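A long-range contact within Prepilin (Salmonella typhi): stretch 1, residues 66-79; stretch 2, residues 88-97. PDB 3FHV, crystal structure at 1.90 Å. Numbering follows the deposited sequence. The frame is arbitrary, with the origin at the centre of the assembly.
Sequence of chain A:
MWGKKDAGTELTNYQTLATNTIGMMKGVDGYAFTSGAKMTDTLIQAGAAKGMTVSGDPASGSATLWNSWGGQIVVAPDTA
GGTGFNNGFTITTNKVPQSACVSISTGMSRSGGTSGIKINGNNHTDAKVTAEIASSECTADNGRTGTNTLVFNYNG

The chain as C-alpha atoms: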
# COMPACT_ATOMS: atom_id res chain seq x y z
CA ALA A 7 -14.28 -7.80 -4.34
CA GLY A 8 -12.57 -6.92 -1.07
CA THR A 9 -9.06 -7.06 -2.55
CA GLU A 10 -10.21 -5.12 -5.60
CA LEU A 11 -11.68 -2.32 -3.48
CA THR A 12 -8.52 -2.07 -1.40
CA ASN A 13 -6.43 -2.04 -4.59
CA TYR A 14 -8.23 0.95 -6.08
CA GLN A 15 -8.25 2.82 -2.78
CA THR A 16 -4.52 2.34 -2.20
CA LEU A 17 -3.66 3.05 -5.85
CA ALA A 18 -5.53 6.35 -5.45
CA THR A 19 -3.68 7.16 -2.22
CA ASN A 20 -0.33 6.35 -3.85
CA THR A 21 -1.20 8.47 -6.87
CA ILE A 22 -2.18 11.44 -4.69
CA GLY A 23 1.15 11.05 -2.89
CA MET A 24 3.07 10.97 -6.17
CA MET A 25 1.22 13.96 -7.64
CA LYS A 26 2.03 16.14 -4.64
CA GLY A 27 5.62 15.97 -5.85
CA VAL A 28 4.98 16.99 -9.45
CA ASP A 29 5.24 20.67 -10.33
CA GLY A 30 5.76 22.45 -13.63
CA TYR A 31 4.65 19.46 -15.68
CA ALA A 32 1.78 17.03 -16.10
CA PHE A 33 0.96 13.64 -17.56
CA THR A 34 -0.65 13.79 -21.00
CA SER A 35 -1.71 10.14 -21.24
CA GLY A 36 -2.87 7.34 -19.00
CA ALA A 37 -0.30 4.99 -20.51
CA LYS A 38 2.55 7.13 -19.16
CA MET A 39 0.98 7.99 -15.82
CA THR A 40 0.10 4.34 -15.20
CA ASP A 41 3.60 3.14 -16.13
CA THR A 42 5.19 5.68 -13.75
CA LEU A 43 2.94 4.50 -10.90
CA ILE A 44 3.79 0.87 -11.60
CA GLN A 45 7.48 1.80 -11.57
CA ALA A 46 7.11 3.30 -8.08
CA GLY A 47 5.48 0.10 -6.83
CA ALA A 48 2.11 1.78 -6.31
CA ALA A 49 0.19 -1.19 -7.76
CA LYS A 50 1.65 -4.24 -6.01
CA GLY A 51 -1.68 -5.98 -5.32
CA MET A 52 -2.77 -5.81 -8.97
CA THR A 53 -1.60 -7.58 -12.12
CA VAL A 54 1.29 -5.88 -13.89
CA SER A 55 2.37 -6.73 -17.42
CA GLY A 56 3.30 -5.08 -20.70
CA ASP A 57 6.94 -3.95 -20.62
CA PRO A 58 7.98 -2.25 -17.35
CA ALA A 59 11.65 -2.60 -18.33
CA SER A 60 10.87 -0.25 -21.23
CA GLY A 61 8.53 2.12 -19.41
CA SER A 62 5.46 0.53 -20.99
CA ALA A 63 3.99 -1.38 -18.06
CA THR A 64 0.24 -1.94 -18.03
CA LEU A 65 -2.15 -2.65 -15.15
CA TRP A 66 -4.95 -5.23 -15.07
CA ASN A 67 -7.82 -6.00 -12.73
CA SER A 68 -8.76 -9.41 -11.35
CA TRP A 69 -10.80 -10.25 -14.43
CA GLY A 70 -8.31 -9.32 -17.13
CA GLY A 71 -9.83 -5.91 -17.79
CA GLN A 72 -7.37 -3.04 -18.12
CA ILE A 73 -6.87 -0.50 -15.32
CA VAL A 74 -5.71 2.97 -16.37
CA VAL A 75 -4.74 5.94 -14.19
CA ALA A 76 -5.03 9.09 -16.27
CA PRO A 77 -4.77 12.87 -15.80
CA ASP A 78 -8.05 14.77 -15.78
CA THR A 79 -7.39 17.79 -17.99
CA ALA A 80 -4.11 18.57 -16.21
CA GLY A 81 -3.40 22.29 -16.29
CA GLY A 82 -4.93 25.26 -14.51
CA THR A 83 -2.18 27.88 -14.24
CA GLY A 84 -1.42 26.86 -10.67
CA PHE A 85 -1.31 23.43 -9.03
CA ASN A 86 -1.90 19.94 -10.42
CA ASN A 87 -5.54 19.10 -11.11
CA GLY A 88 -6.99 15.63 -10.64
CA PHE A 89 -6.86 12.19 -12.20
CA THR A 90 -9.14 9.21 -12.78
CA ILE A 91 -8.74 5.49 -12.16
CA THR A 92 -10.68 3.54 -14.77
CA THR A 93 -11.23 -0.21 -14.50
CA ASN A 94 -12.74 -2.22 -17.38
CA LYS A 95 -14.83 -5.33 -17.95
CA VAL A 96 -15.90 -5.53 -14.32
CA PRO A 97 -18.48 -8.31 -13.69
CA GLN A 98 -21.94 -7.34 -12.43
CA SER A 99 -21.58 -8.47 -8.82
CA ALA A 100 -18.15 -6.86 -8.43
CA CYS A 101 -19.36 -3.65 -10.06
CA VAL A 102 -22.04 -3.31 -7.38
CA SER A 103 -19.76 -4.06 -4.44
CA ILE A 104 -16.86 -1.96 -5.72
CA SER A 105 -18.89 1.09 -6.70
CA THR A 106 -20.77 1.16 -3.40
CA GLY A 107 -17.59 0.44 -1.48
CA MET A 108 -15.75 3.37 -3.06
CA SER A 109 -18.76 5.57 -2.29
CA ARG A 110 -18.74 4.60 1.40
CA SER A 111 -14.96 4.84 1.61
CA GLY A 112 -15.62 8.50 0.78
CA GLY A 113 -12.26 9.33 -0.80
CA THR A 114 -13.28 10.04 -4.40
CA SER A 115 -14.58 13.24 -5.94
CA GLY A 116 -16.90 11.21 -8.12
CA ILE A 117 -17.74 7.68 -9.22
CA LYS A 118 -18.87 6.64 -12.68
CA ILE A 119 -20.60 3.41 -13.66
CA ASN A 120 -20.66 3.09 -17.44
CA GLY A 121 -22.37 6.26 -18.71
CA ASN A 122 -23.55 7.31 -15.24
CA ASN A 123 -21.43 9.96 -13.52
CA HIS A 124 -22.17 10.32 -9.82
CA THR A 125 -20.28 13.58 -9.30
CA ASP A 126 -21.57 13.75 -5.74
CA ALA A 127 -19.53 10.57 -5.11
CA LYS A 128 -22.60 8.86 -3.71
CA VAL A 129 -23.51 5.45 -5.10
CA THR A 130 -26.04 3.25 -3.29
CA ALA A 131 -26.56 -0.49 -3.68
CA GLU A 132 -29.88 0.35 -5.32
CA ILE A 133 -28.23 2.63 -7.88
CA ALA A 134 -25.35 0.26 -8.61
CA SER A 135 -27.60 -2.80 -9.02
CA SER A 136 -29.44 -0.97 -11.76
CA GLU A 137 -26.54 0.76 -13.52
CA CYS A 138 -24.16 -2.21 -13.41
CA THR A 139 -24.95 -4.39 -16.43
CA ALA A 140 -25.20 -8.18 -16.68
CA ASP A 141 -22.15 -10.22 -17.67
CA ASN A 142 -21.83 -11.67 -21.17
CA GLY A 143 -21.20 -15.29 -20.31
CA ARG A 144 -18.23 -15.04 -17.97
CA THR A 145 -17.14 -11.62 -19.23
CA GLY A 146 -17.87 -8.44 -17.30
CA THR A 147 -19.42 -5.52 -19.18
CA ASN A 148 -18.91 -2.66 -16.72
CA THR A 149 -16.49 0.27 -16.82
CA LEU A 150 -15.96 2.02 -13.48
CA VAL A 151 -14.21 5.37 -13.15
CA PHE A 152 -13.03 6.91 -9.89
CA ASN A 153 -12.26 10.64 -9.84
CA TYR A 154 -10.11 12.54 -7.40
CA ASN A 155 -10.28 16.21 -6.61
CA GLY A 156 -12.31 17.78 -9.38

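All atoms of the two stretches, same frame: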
# COMPACT_ATOMS: atom_id res chain seq x y z
N TRP A 66 -3.74 -4.46 -14.80
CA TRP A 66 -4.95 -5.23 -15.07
C TRP A 66 -5.72 -5.45 -13.78
O TRP A 66 -5.13 -5.47 -12.69
CB TRP A 66 -4.60 -6.57 -15.71
CG TRP A 66 -3.82 -6.44 -16.99
CD1 TRP A 66 -2.50 -6.69 -17.17
CD2 TRP A 66 -4.33 -6.02 -18.26
NE1 TRP A 66 -2.15 -6.46 -18.48
CE2 TRP A 66 -3.25 -6.05 -19.17
CE3 TRP A 66 -5.59 -5.63 -18.72
CZ2 TRP A 66 -3.40 -5.70 -20.51
CZ3 TRP A 66 -5.73 -5.28 -20.05
CH2 TRP A 66 -4.64 -5.32 -20.93
N ASN A 67 -7.03 -5.61 -13.88
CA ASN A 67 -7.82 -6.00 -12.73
C ASN A 67 -7.92 -7.52 -12.63
O ASN A 67 -7.38 -8.26 -13.46
CB ASN A 67 -9.22 -5.36 -12.75
CG ASN A 67 -10.04 -5.73 -13.99
OD1 ASN A 67 -9.99 -6.86 -14.47
ND2 ASN A 67 -10.84 -4.77 -14.47
N SER A 68 -8.60 -7.98 -11.59
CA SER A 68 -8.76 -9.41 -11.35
C SER A 68 -9.37 -10.21 -12.49
O SER A 68 -9.14 -11.41 -12.61
CB SER A 68 -9.60 -9.63 -10.10
OG SER A 68 -8.92 -9.15 -8.95
N TRP A 69 -10.14 -9.55 -13.34
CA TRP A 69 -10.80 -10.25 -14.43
C TRP A 69 -10.15 -10.10 -15.80
O TRP A 69 -10.70 -10.55 -16.80
CB TRP A 69 -12.26 -9.80 -14.49
CG TRP A 69 -12.92 -9.98 -13.15
CD1 TRP A 69 -13.44 -11.13 -12.63
CD2 TRP A 69 -13.03 -8.99 -12.12
NE1 TRP A 69 -13.87 -10.92 -11.34
CE2 TRP A 69 -13.63 -9.62 -11.00
CE3 TRP A 69 -12.69 -7.64 -12.03
CZ2 TRP A 69 -13.90 -8.93 -9.81
CZ3 TRP A 69 -12.95 -6.96 -10.85
CH2 TRP A 69 -13.55 -7.61 -9.75
N GLY A 70 -8.97 -9.49 -15.84
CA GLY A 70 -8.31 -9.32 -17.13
C GLY A 70 -8.70 -8.05 -17.85
O GLY A 70 -8.35 -7.86 -19.01
N GLY A 71 -9.46 -7.18 -17.19
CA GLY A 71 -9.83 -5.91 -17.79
C GLY A 71 -8.73 -4.92 -17.47
O GLY A 71 -8.13 -4.98 -16.39
N GLN A 72 -8.45 -3.99 -18.37
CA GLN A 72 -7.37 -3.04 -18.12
C GLN A 72 -7.72 -1.96 -17.10
O GLN A 72 -8.87 -1.52 -17.00
CB GLN A 72 -6.92 -2.39 -19.44
CG GLN A 72 -5.70 -1.49 -19.29
CD GLN A 72 -5.10 -1.05 -20.61
OE1 GLN A 72 -5.77 -1.03 -21.64
NE2 GLN A 72 -3.82 -0.66 -20.58
N ILE A 73 -6.72 -1.56 -16.31
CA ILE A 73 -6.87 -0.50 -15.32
C ILE A 73 -5.97 0.62 -15.83
O ILE A 73 -4.81 0.38 -16.16
CB ILE A 73 -6.36 -0.91 -13.91
CG1 ILE A 73 -7.19 -2.07 -13.35
CG2 ILE A 73 -6.45 0.30 -12.95
CD1 ILE A 73 -6.63 -2.65 -12.07
N VAL A 74 -6.50 1.83 -15.92
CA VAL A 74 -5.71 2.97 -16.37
C VAL A 74 -5.88 4.17 -15.45
O VAL A 74 -7.01 4.56 -15.12
CB VAL A 74 -6.09 3.39 -17.81
CG1 VAL A 74 -5.17 4.53 -18.27
CG2 VAL A 74 -5.98 2.20 -18.77
N VAL A 75 -4.76 4.74 -15.03
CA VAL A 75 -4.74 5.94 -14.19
C VAL A 75 -4.39 7.04 -15.17
O VAL A 75 -3.33 6.99 -15.80
CB VAL A 75 -3.66 5.86 -13.09
CG1 VAL A 75 -3.64 7.17 -12.29
CG2 VAL A 75 -3.95 4.68 -12.16
N ALA A 76 -5.27 8.02 -15.31
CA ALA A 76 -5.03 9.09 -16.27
C ALA A 76 -5.32 10.48 -15.73
O ALA A 76 -6.18 10.67 -14.87
CB ALA A 76 -5.85 8.83 -17.53
N PRO A 77 -4.58 11.48 -16.24
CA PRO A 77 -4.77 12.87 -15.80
C PRO A 77 -6.14 13.36 -16.25
O PRO A 77 -6.63 12.97 -17.30
CB PRO A 77 -3.63 13.60 -16.50
CG PRO A 77 -3.53 12.85 -17.81
CD PRO A 77 -3.60 11.41 -17.34
N ASP A 78 -6.75 14.21 -15.44
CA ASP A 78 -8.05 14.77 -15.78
C ASP A 78 -7.84 16.22 -16.18
O ASP A 78 -7.86 17.11 -15.33
CB ASP A 78 -9.00 14.70 -14.58
CG ASP A 78 -10.40 15.18 -14.91
OD1 ASP A 78 -10.53 16.31 -15.43
OD2 ASP A 78 -11.37 14.44 -14.65
N THR A 79 -7.62 16.45 -17.47
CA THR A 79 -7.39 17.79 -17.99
C THR A 79 -6.38 18.53 -17.11
O THR A 79 -6.69 19.57 -16.53
CB THR A 79 -8.70 18.60 -18.05
OG1 THR A 79 -9.67 17.87 -18.82
CG2 THR A 79 -8.47 19.96 -18.71
N GLY A 88 -6.73 16.98 -11.12
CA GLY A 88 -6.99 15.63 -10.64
C GLY A 88 -6.63 14.54 -11.63
O GLY A 88 -5.92 14.76 -12.61
N PHE A 89 -7.11 13.34 -11.35
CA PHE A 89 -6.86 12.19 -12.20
C PHE A 89 -8.02 11.23 -12.01
O PHE A 89 -8.86 11.42 -11.12
CB PHE A 89 -5.54 11.50 -11.81
CG PHE A 89 -5.53 10.95 -10.40
CD1 PHE A 89 -5.93 9.65 -10.14
CD2 PHE A 89 -5.12 11.75 -9.34
CE1 PHE A 89 -5.92 9.15 -8.84
CE2 PHE A 89 -5.11 11.26 -8.04
CZ PHE A 89 -5.51 9.95 -7.79
N THR A 90 -8.09 10.22 -12.86
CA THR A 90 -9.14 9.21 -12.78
C THR A 90 -8.50 7.83 -12.77
O THR A 90 -7.40 7.64 -13.27
CB THR A 90 -10.09 9.25 -14.00
OG1 THR A 90 -9.33 9.11 -15.21
CG2 THR A 90 -10.88 10.55 -14.04
N ILE A 91 -9.19 6.88 -12.15
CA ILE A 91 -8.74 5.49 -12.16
C ILE A 91 -9.91 4.78 -12.83
O ILE A 91 -11.02 4.75 -12.28
CB ILE A 91 -8.56 4.90 -10.74
CG1 ILE A 91 -7.43 5.63 -10.00
CG2 ILE A 91 -8.20 3.40 -10.86
CD1 ILE A 91 -7.16 5.06 -8.62
N THR A 92 -9.66 4.24 -14.01
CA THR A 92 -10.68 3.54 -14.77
C THR A 92 -10.38 2.05 -14.74
O THR A 92 -9.24 1.65 -14.92
CB THR A 92 -10.69 4.00 -16.26
OG1 THR A 92 -10.97 5.40 -16.33
CG2 THR A 92 -11.74 3.23 -17.06
N THR A 93 -11.41 1.24 -14.50
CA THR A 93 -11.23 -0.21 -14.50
C THR A 93 -12.30 -0.80 -15.41
O THR A 93 -13.49 -0.50 -15.26
CB THR A 93 -11.30 -0.78 -13.06
OG1 THR A 93 -11.12 -2.21 -13.11
CG2 THR A 93 -12.64 -0.44 -12.40
N ASN A 94 -11.86 -1.63 -16.36
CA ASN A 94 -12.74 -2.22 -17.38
C ASN A 94 -13.17 -3.68 -17.23
O ASN A 94 -12.53 -4.48 -16.56
CB ASN A 94 -12.06 -2.07 -18.74
CG ASN A 94 -11.78 -0.64 -19.10
OD1 ASN A 94 -12.68 0.10 -19.48
ND2 ASN A 94 -10.52 -0.22 -18.98
N LYS A 95 -14.27 -4.00 -17.92
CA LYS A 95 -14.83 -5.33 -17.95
C LYS A 95 -15.10 -5.92 -16.58
O LYS A 95 -14.87 -7.11 -16.33
CB LYS A 95 -13.91 -6.26 -18.76
CG LYS A 95 -13.65 -5.76 -20.19
CD LYS A 95 -12.93 -6.80 -21.01
CE LYS A 95 -13.03 -6.51 -22.50
NZ LYS A 95 -12.42 -7.61 -23.31
N VAL A 96 -15.59 -5.08 -15.67
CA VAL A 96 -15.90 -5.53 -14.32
C VAL A 96 -17.22 -6.27 -14.34
O VAL A 96 -18.21 -5.77 -14.88
CB VAL A 96 -16.02 -4.33 -13.37
CG1 VAL A 96 -16.30 -4.81 -11.95
CG2 VAL A 96 -14.76 -3.49 -13.44
N PRO A 97 -17.26 -7.48 -13.75
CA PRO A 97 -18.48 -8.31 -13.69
C PRO A 97 -19.55 -7.61 -12.88
O PRO A 97 -19.24 -6.75 -12.06
CB PRO A 97 -17.99 -9.60 -13.01
CG PRO A 97 -16.56 -9.67 -13.45
CD PRO A 97 -16.08 -8.25 -13.30
O HOH W 1 -9.45 -6.91 -21.70
O HOH W 2 -8.62 6.58 -16.18
O HOH W 3 -9.06 11.31 -16.99

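What holds the two stretches together? They pair as antiparallel strands, and the backbone supplies a regular ladder. Val 74 N donates to Thr 92 O and Thr 92 N to Val 74 O, both at 2.9 Å; Ala 76 N reaches Thr 90 O at 3.0 Å, and Thr 90 N reaches Ala 76 O at 2.8 Å. Alternating with these hydrogen-bonded pairs are the non-hydrogen-bonded pairs Ile 73–Thr 93 and Val 75–Ile 91, with CA atoms 4.4 and 4.5 Å apart.

How do the side chains sort themselves on the two faces? Ile 73, Val 75, Ile 91 and Thr 93 share one face, and all four are buried. Ile 73 and Ile 91 both adopt chi1 m and chi2 t, and their branches meet at 4.1 Å between Ile 73 CG2 and Ile 91 CG2. Val 75, with chi1 t, touches Ile 91 through one methyl (Val 75 CG2 to Ile 91 CG1, 4.2 Å) and the Phe 89 ring through the other (Val 75 CG1 to Phe 89 CD1, 4.0 Å). The other face carries Val 74, Ala 76, Thr 90 and Thr 92, and here water takes part. Thr 90 at chi1 p and Thr 92 at chi1 m place their hydroxyls around one water, its O 2.8 Å from Thr 90 OG1 and 2.6 Å from Thr 92 OG1, which also donates to Val 74 O at 2.8 Å.

Why does Asn 67 matter although it lies outside the paired strand? Its CA-to-CB bond points toward the second stretch, and chi1 p brings its amide within reach of Thr 93 and Asn 94. Asn 67 ND2 donates to Asn 94 O at 2.7 Å and to Thr 93 OG1 at 2.9 Å, while Asn 67 OD1 accepts from Trp 69 N at 2.9 Å and Gly 71 N at 2.8 Å. The side chain thus ties its own type I turn, Asn 67 to Gly 70, to the neighbouring strand. Asn 94, at chi1 m, answers in the other direction: Asn 94 ND2 and N both donate to Gln 72 O, at 2.9 and 3.1 Å.

What closes the contact beyond Asn 94? Gly 71 lets the chains approach closely: Gly 71 CA lies 3.3 Å from Asn 94 O, and a CB there would clash with that same oxygen. Farther out, Trp 69, at chi1 m and chi2 -82°, presents a ring face to Pro 97; Pro 97 CG sits 3.5 Å from the centroid of the Trp 69 five-membered ring, almost along its normal.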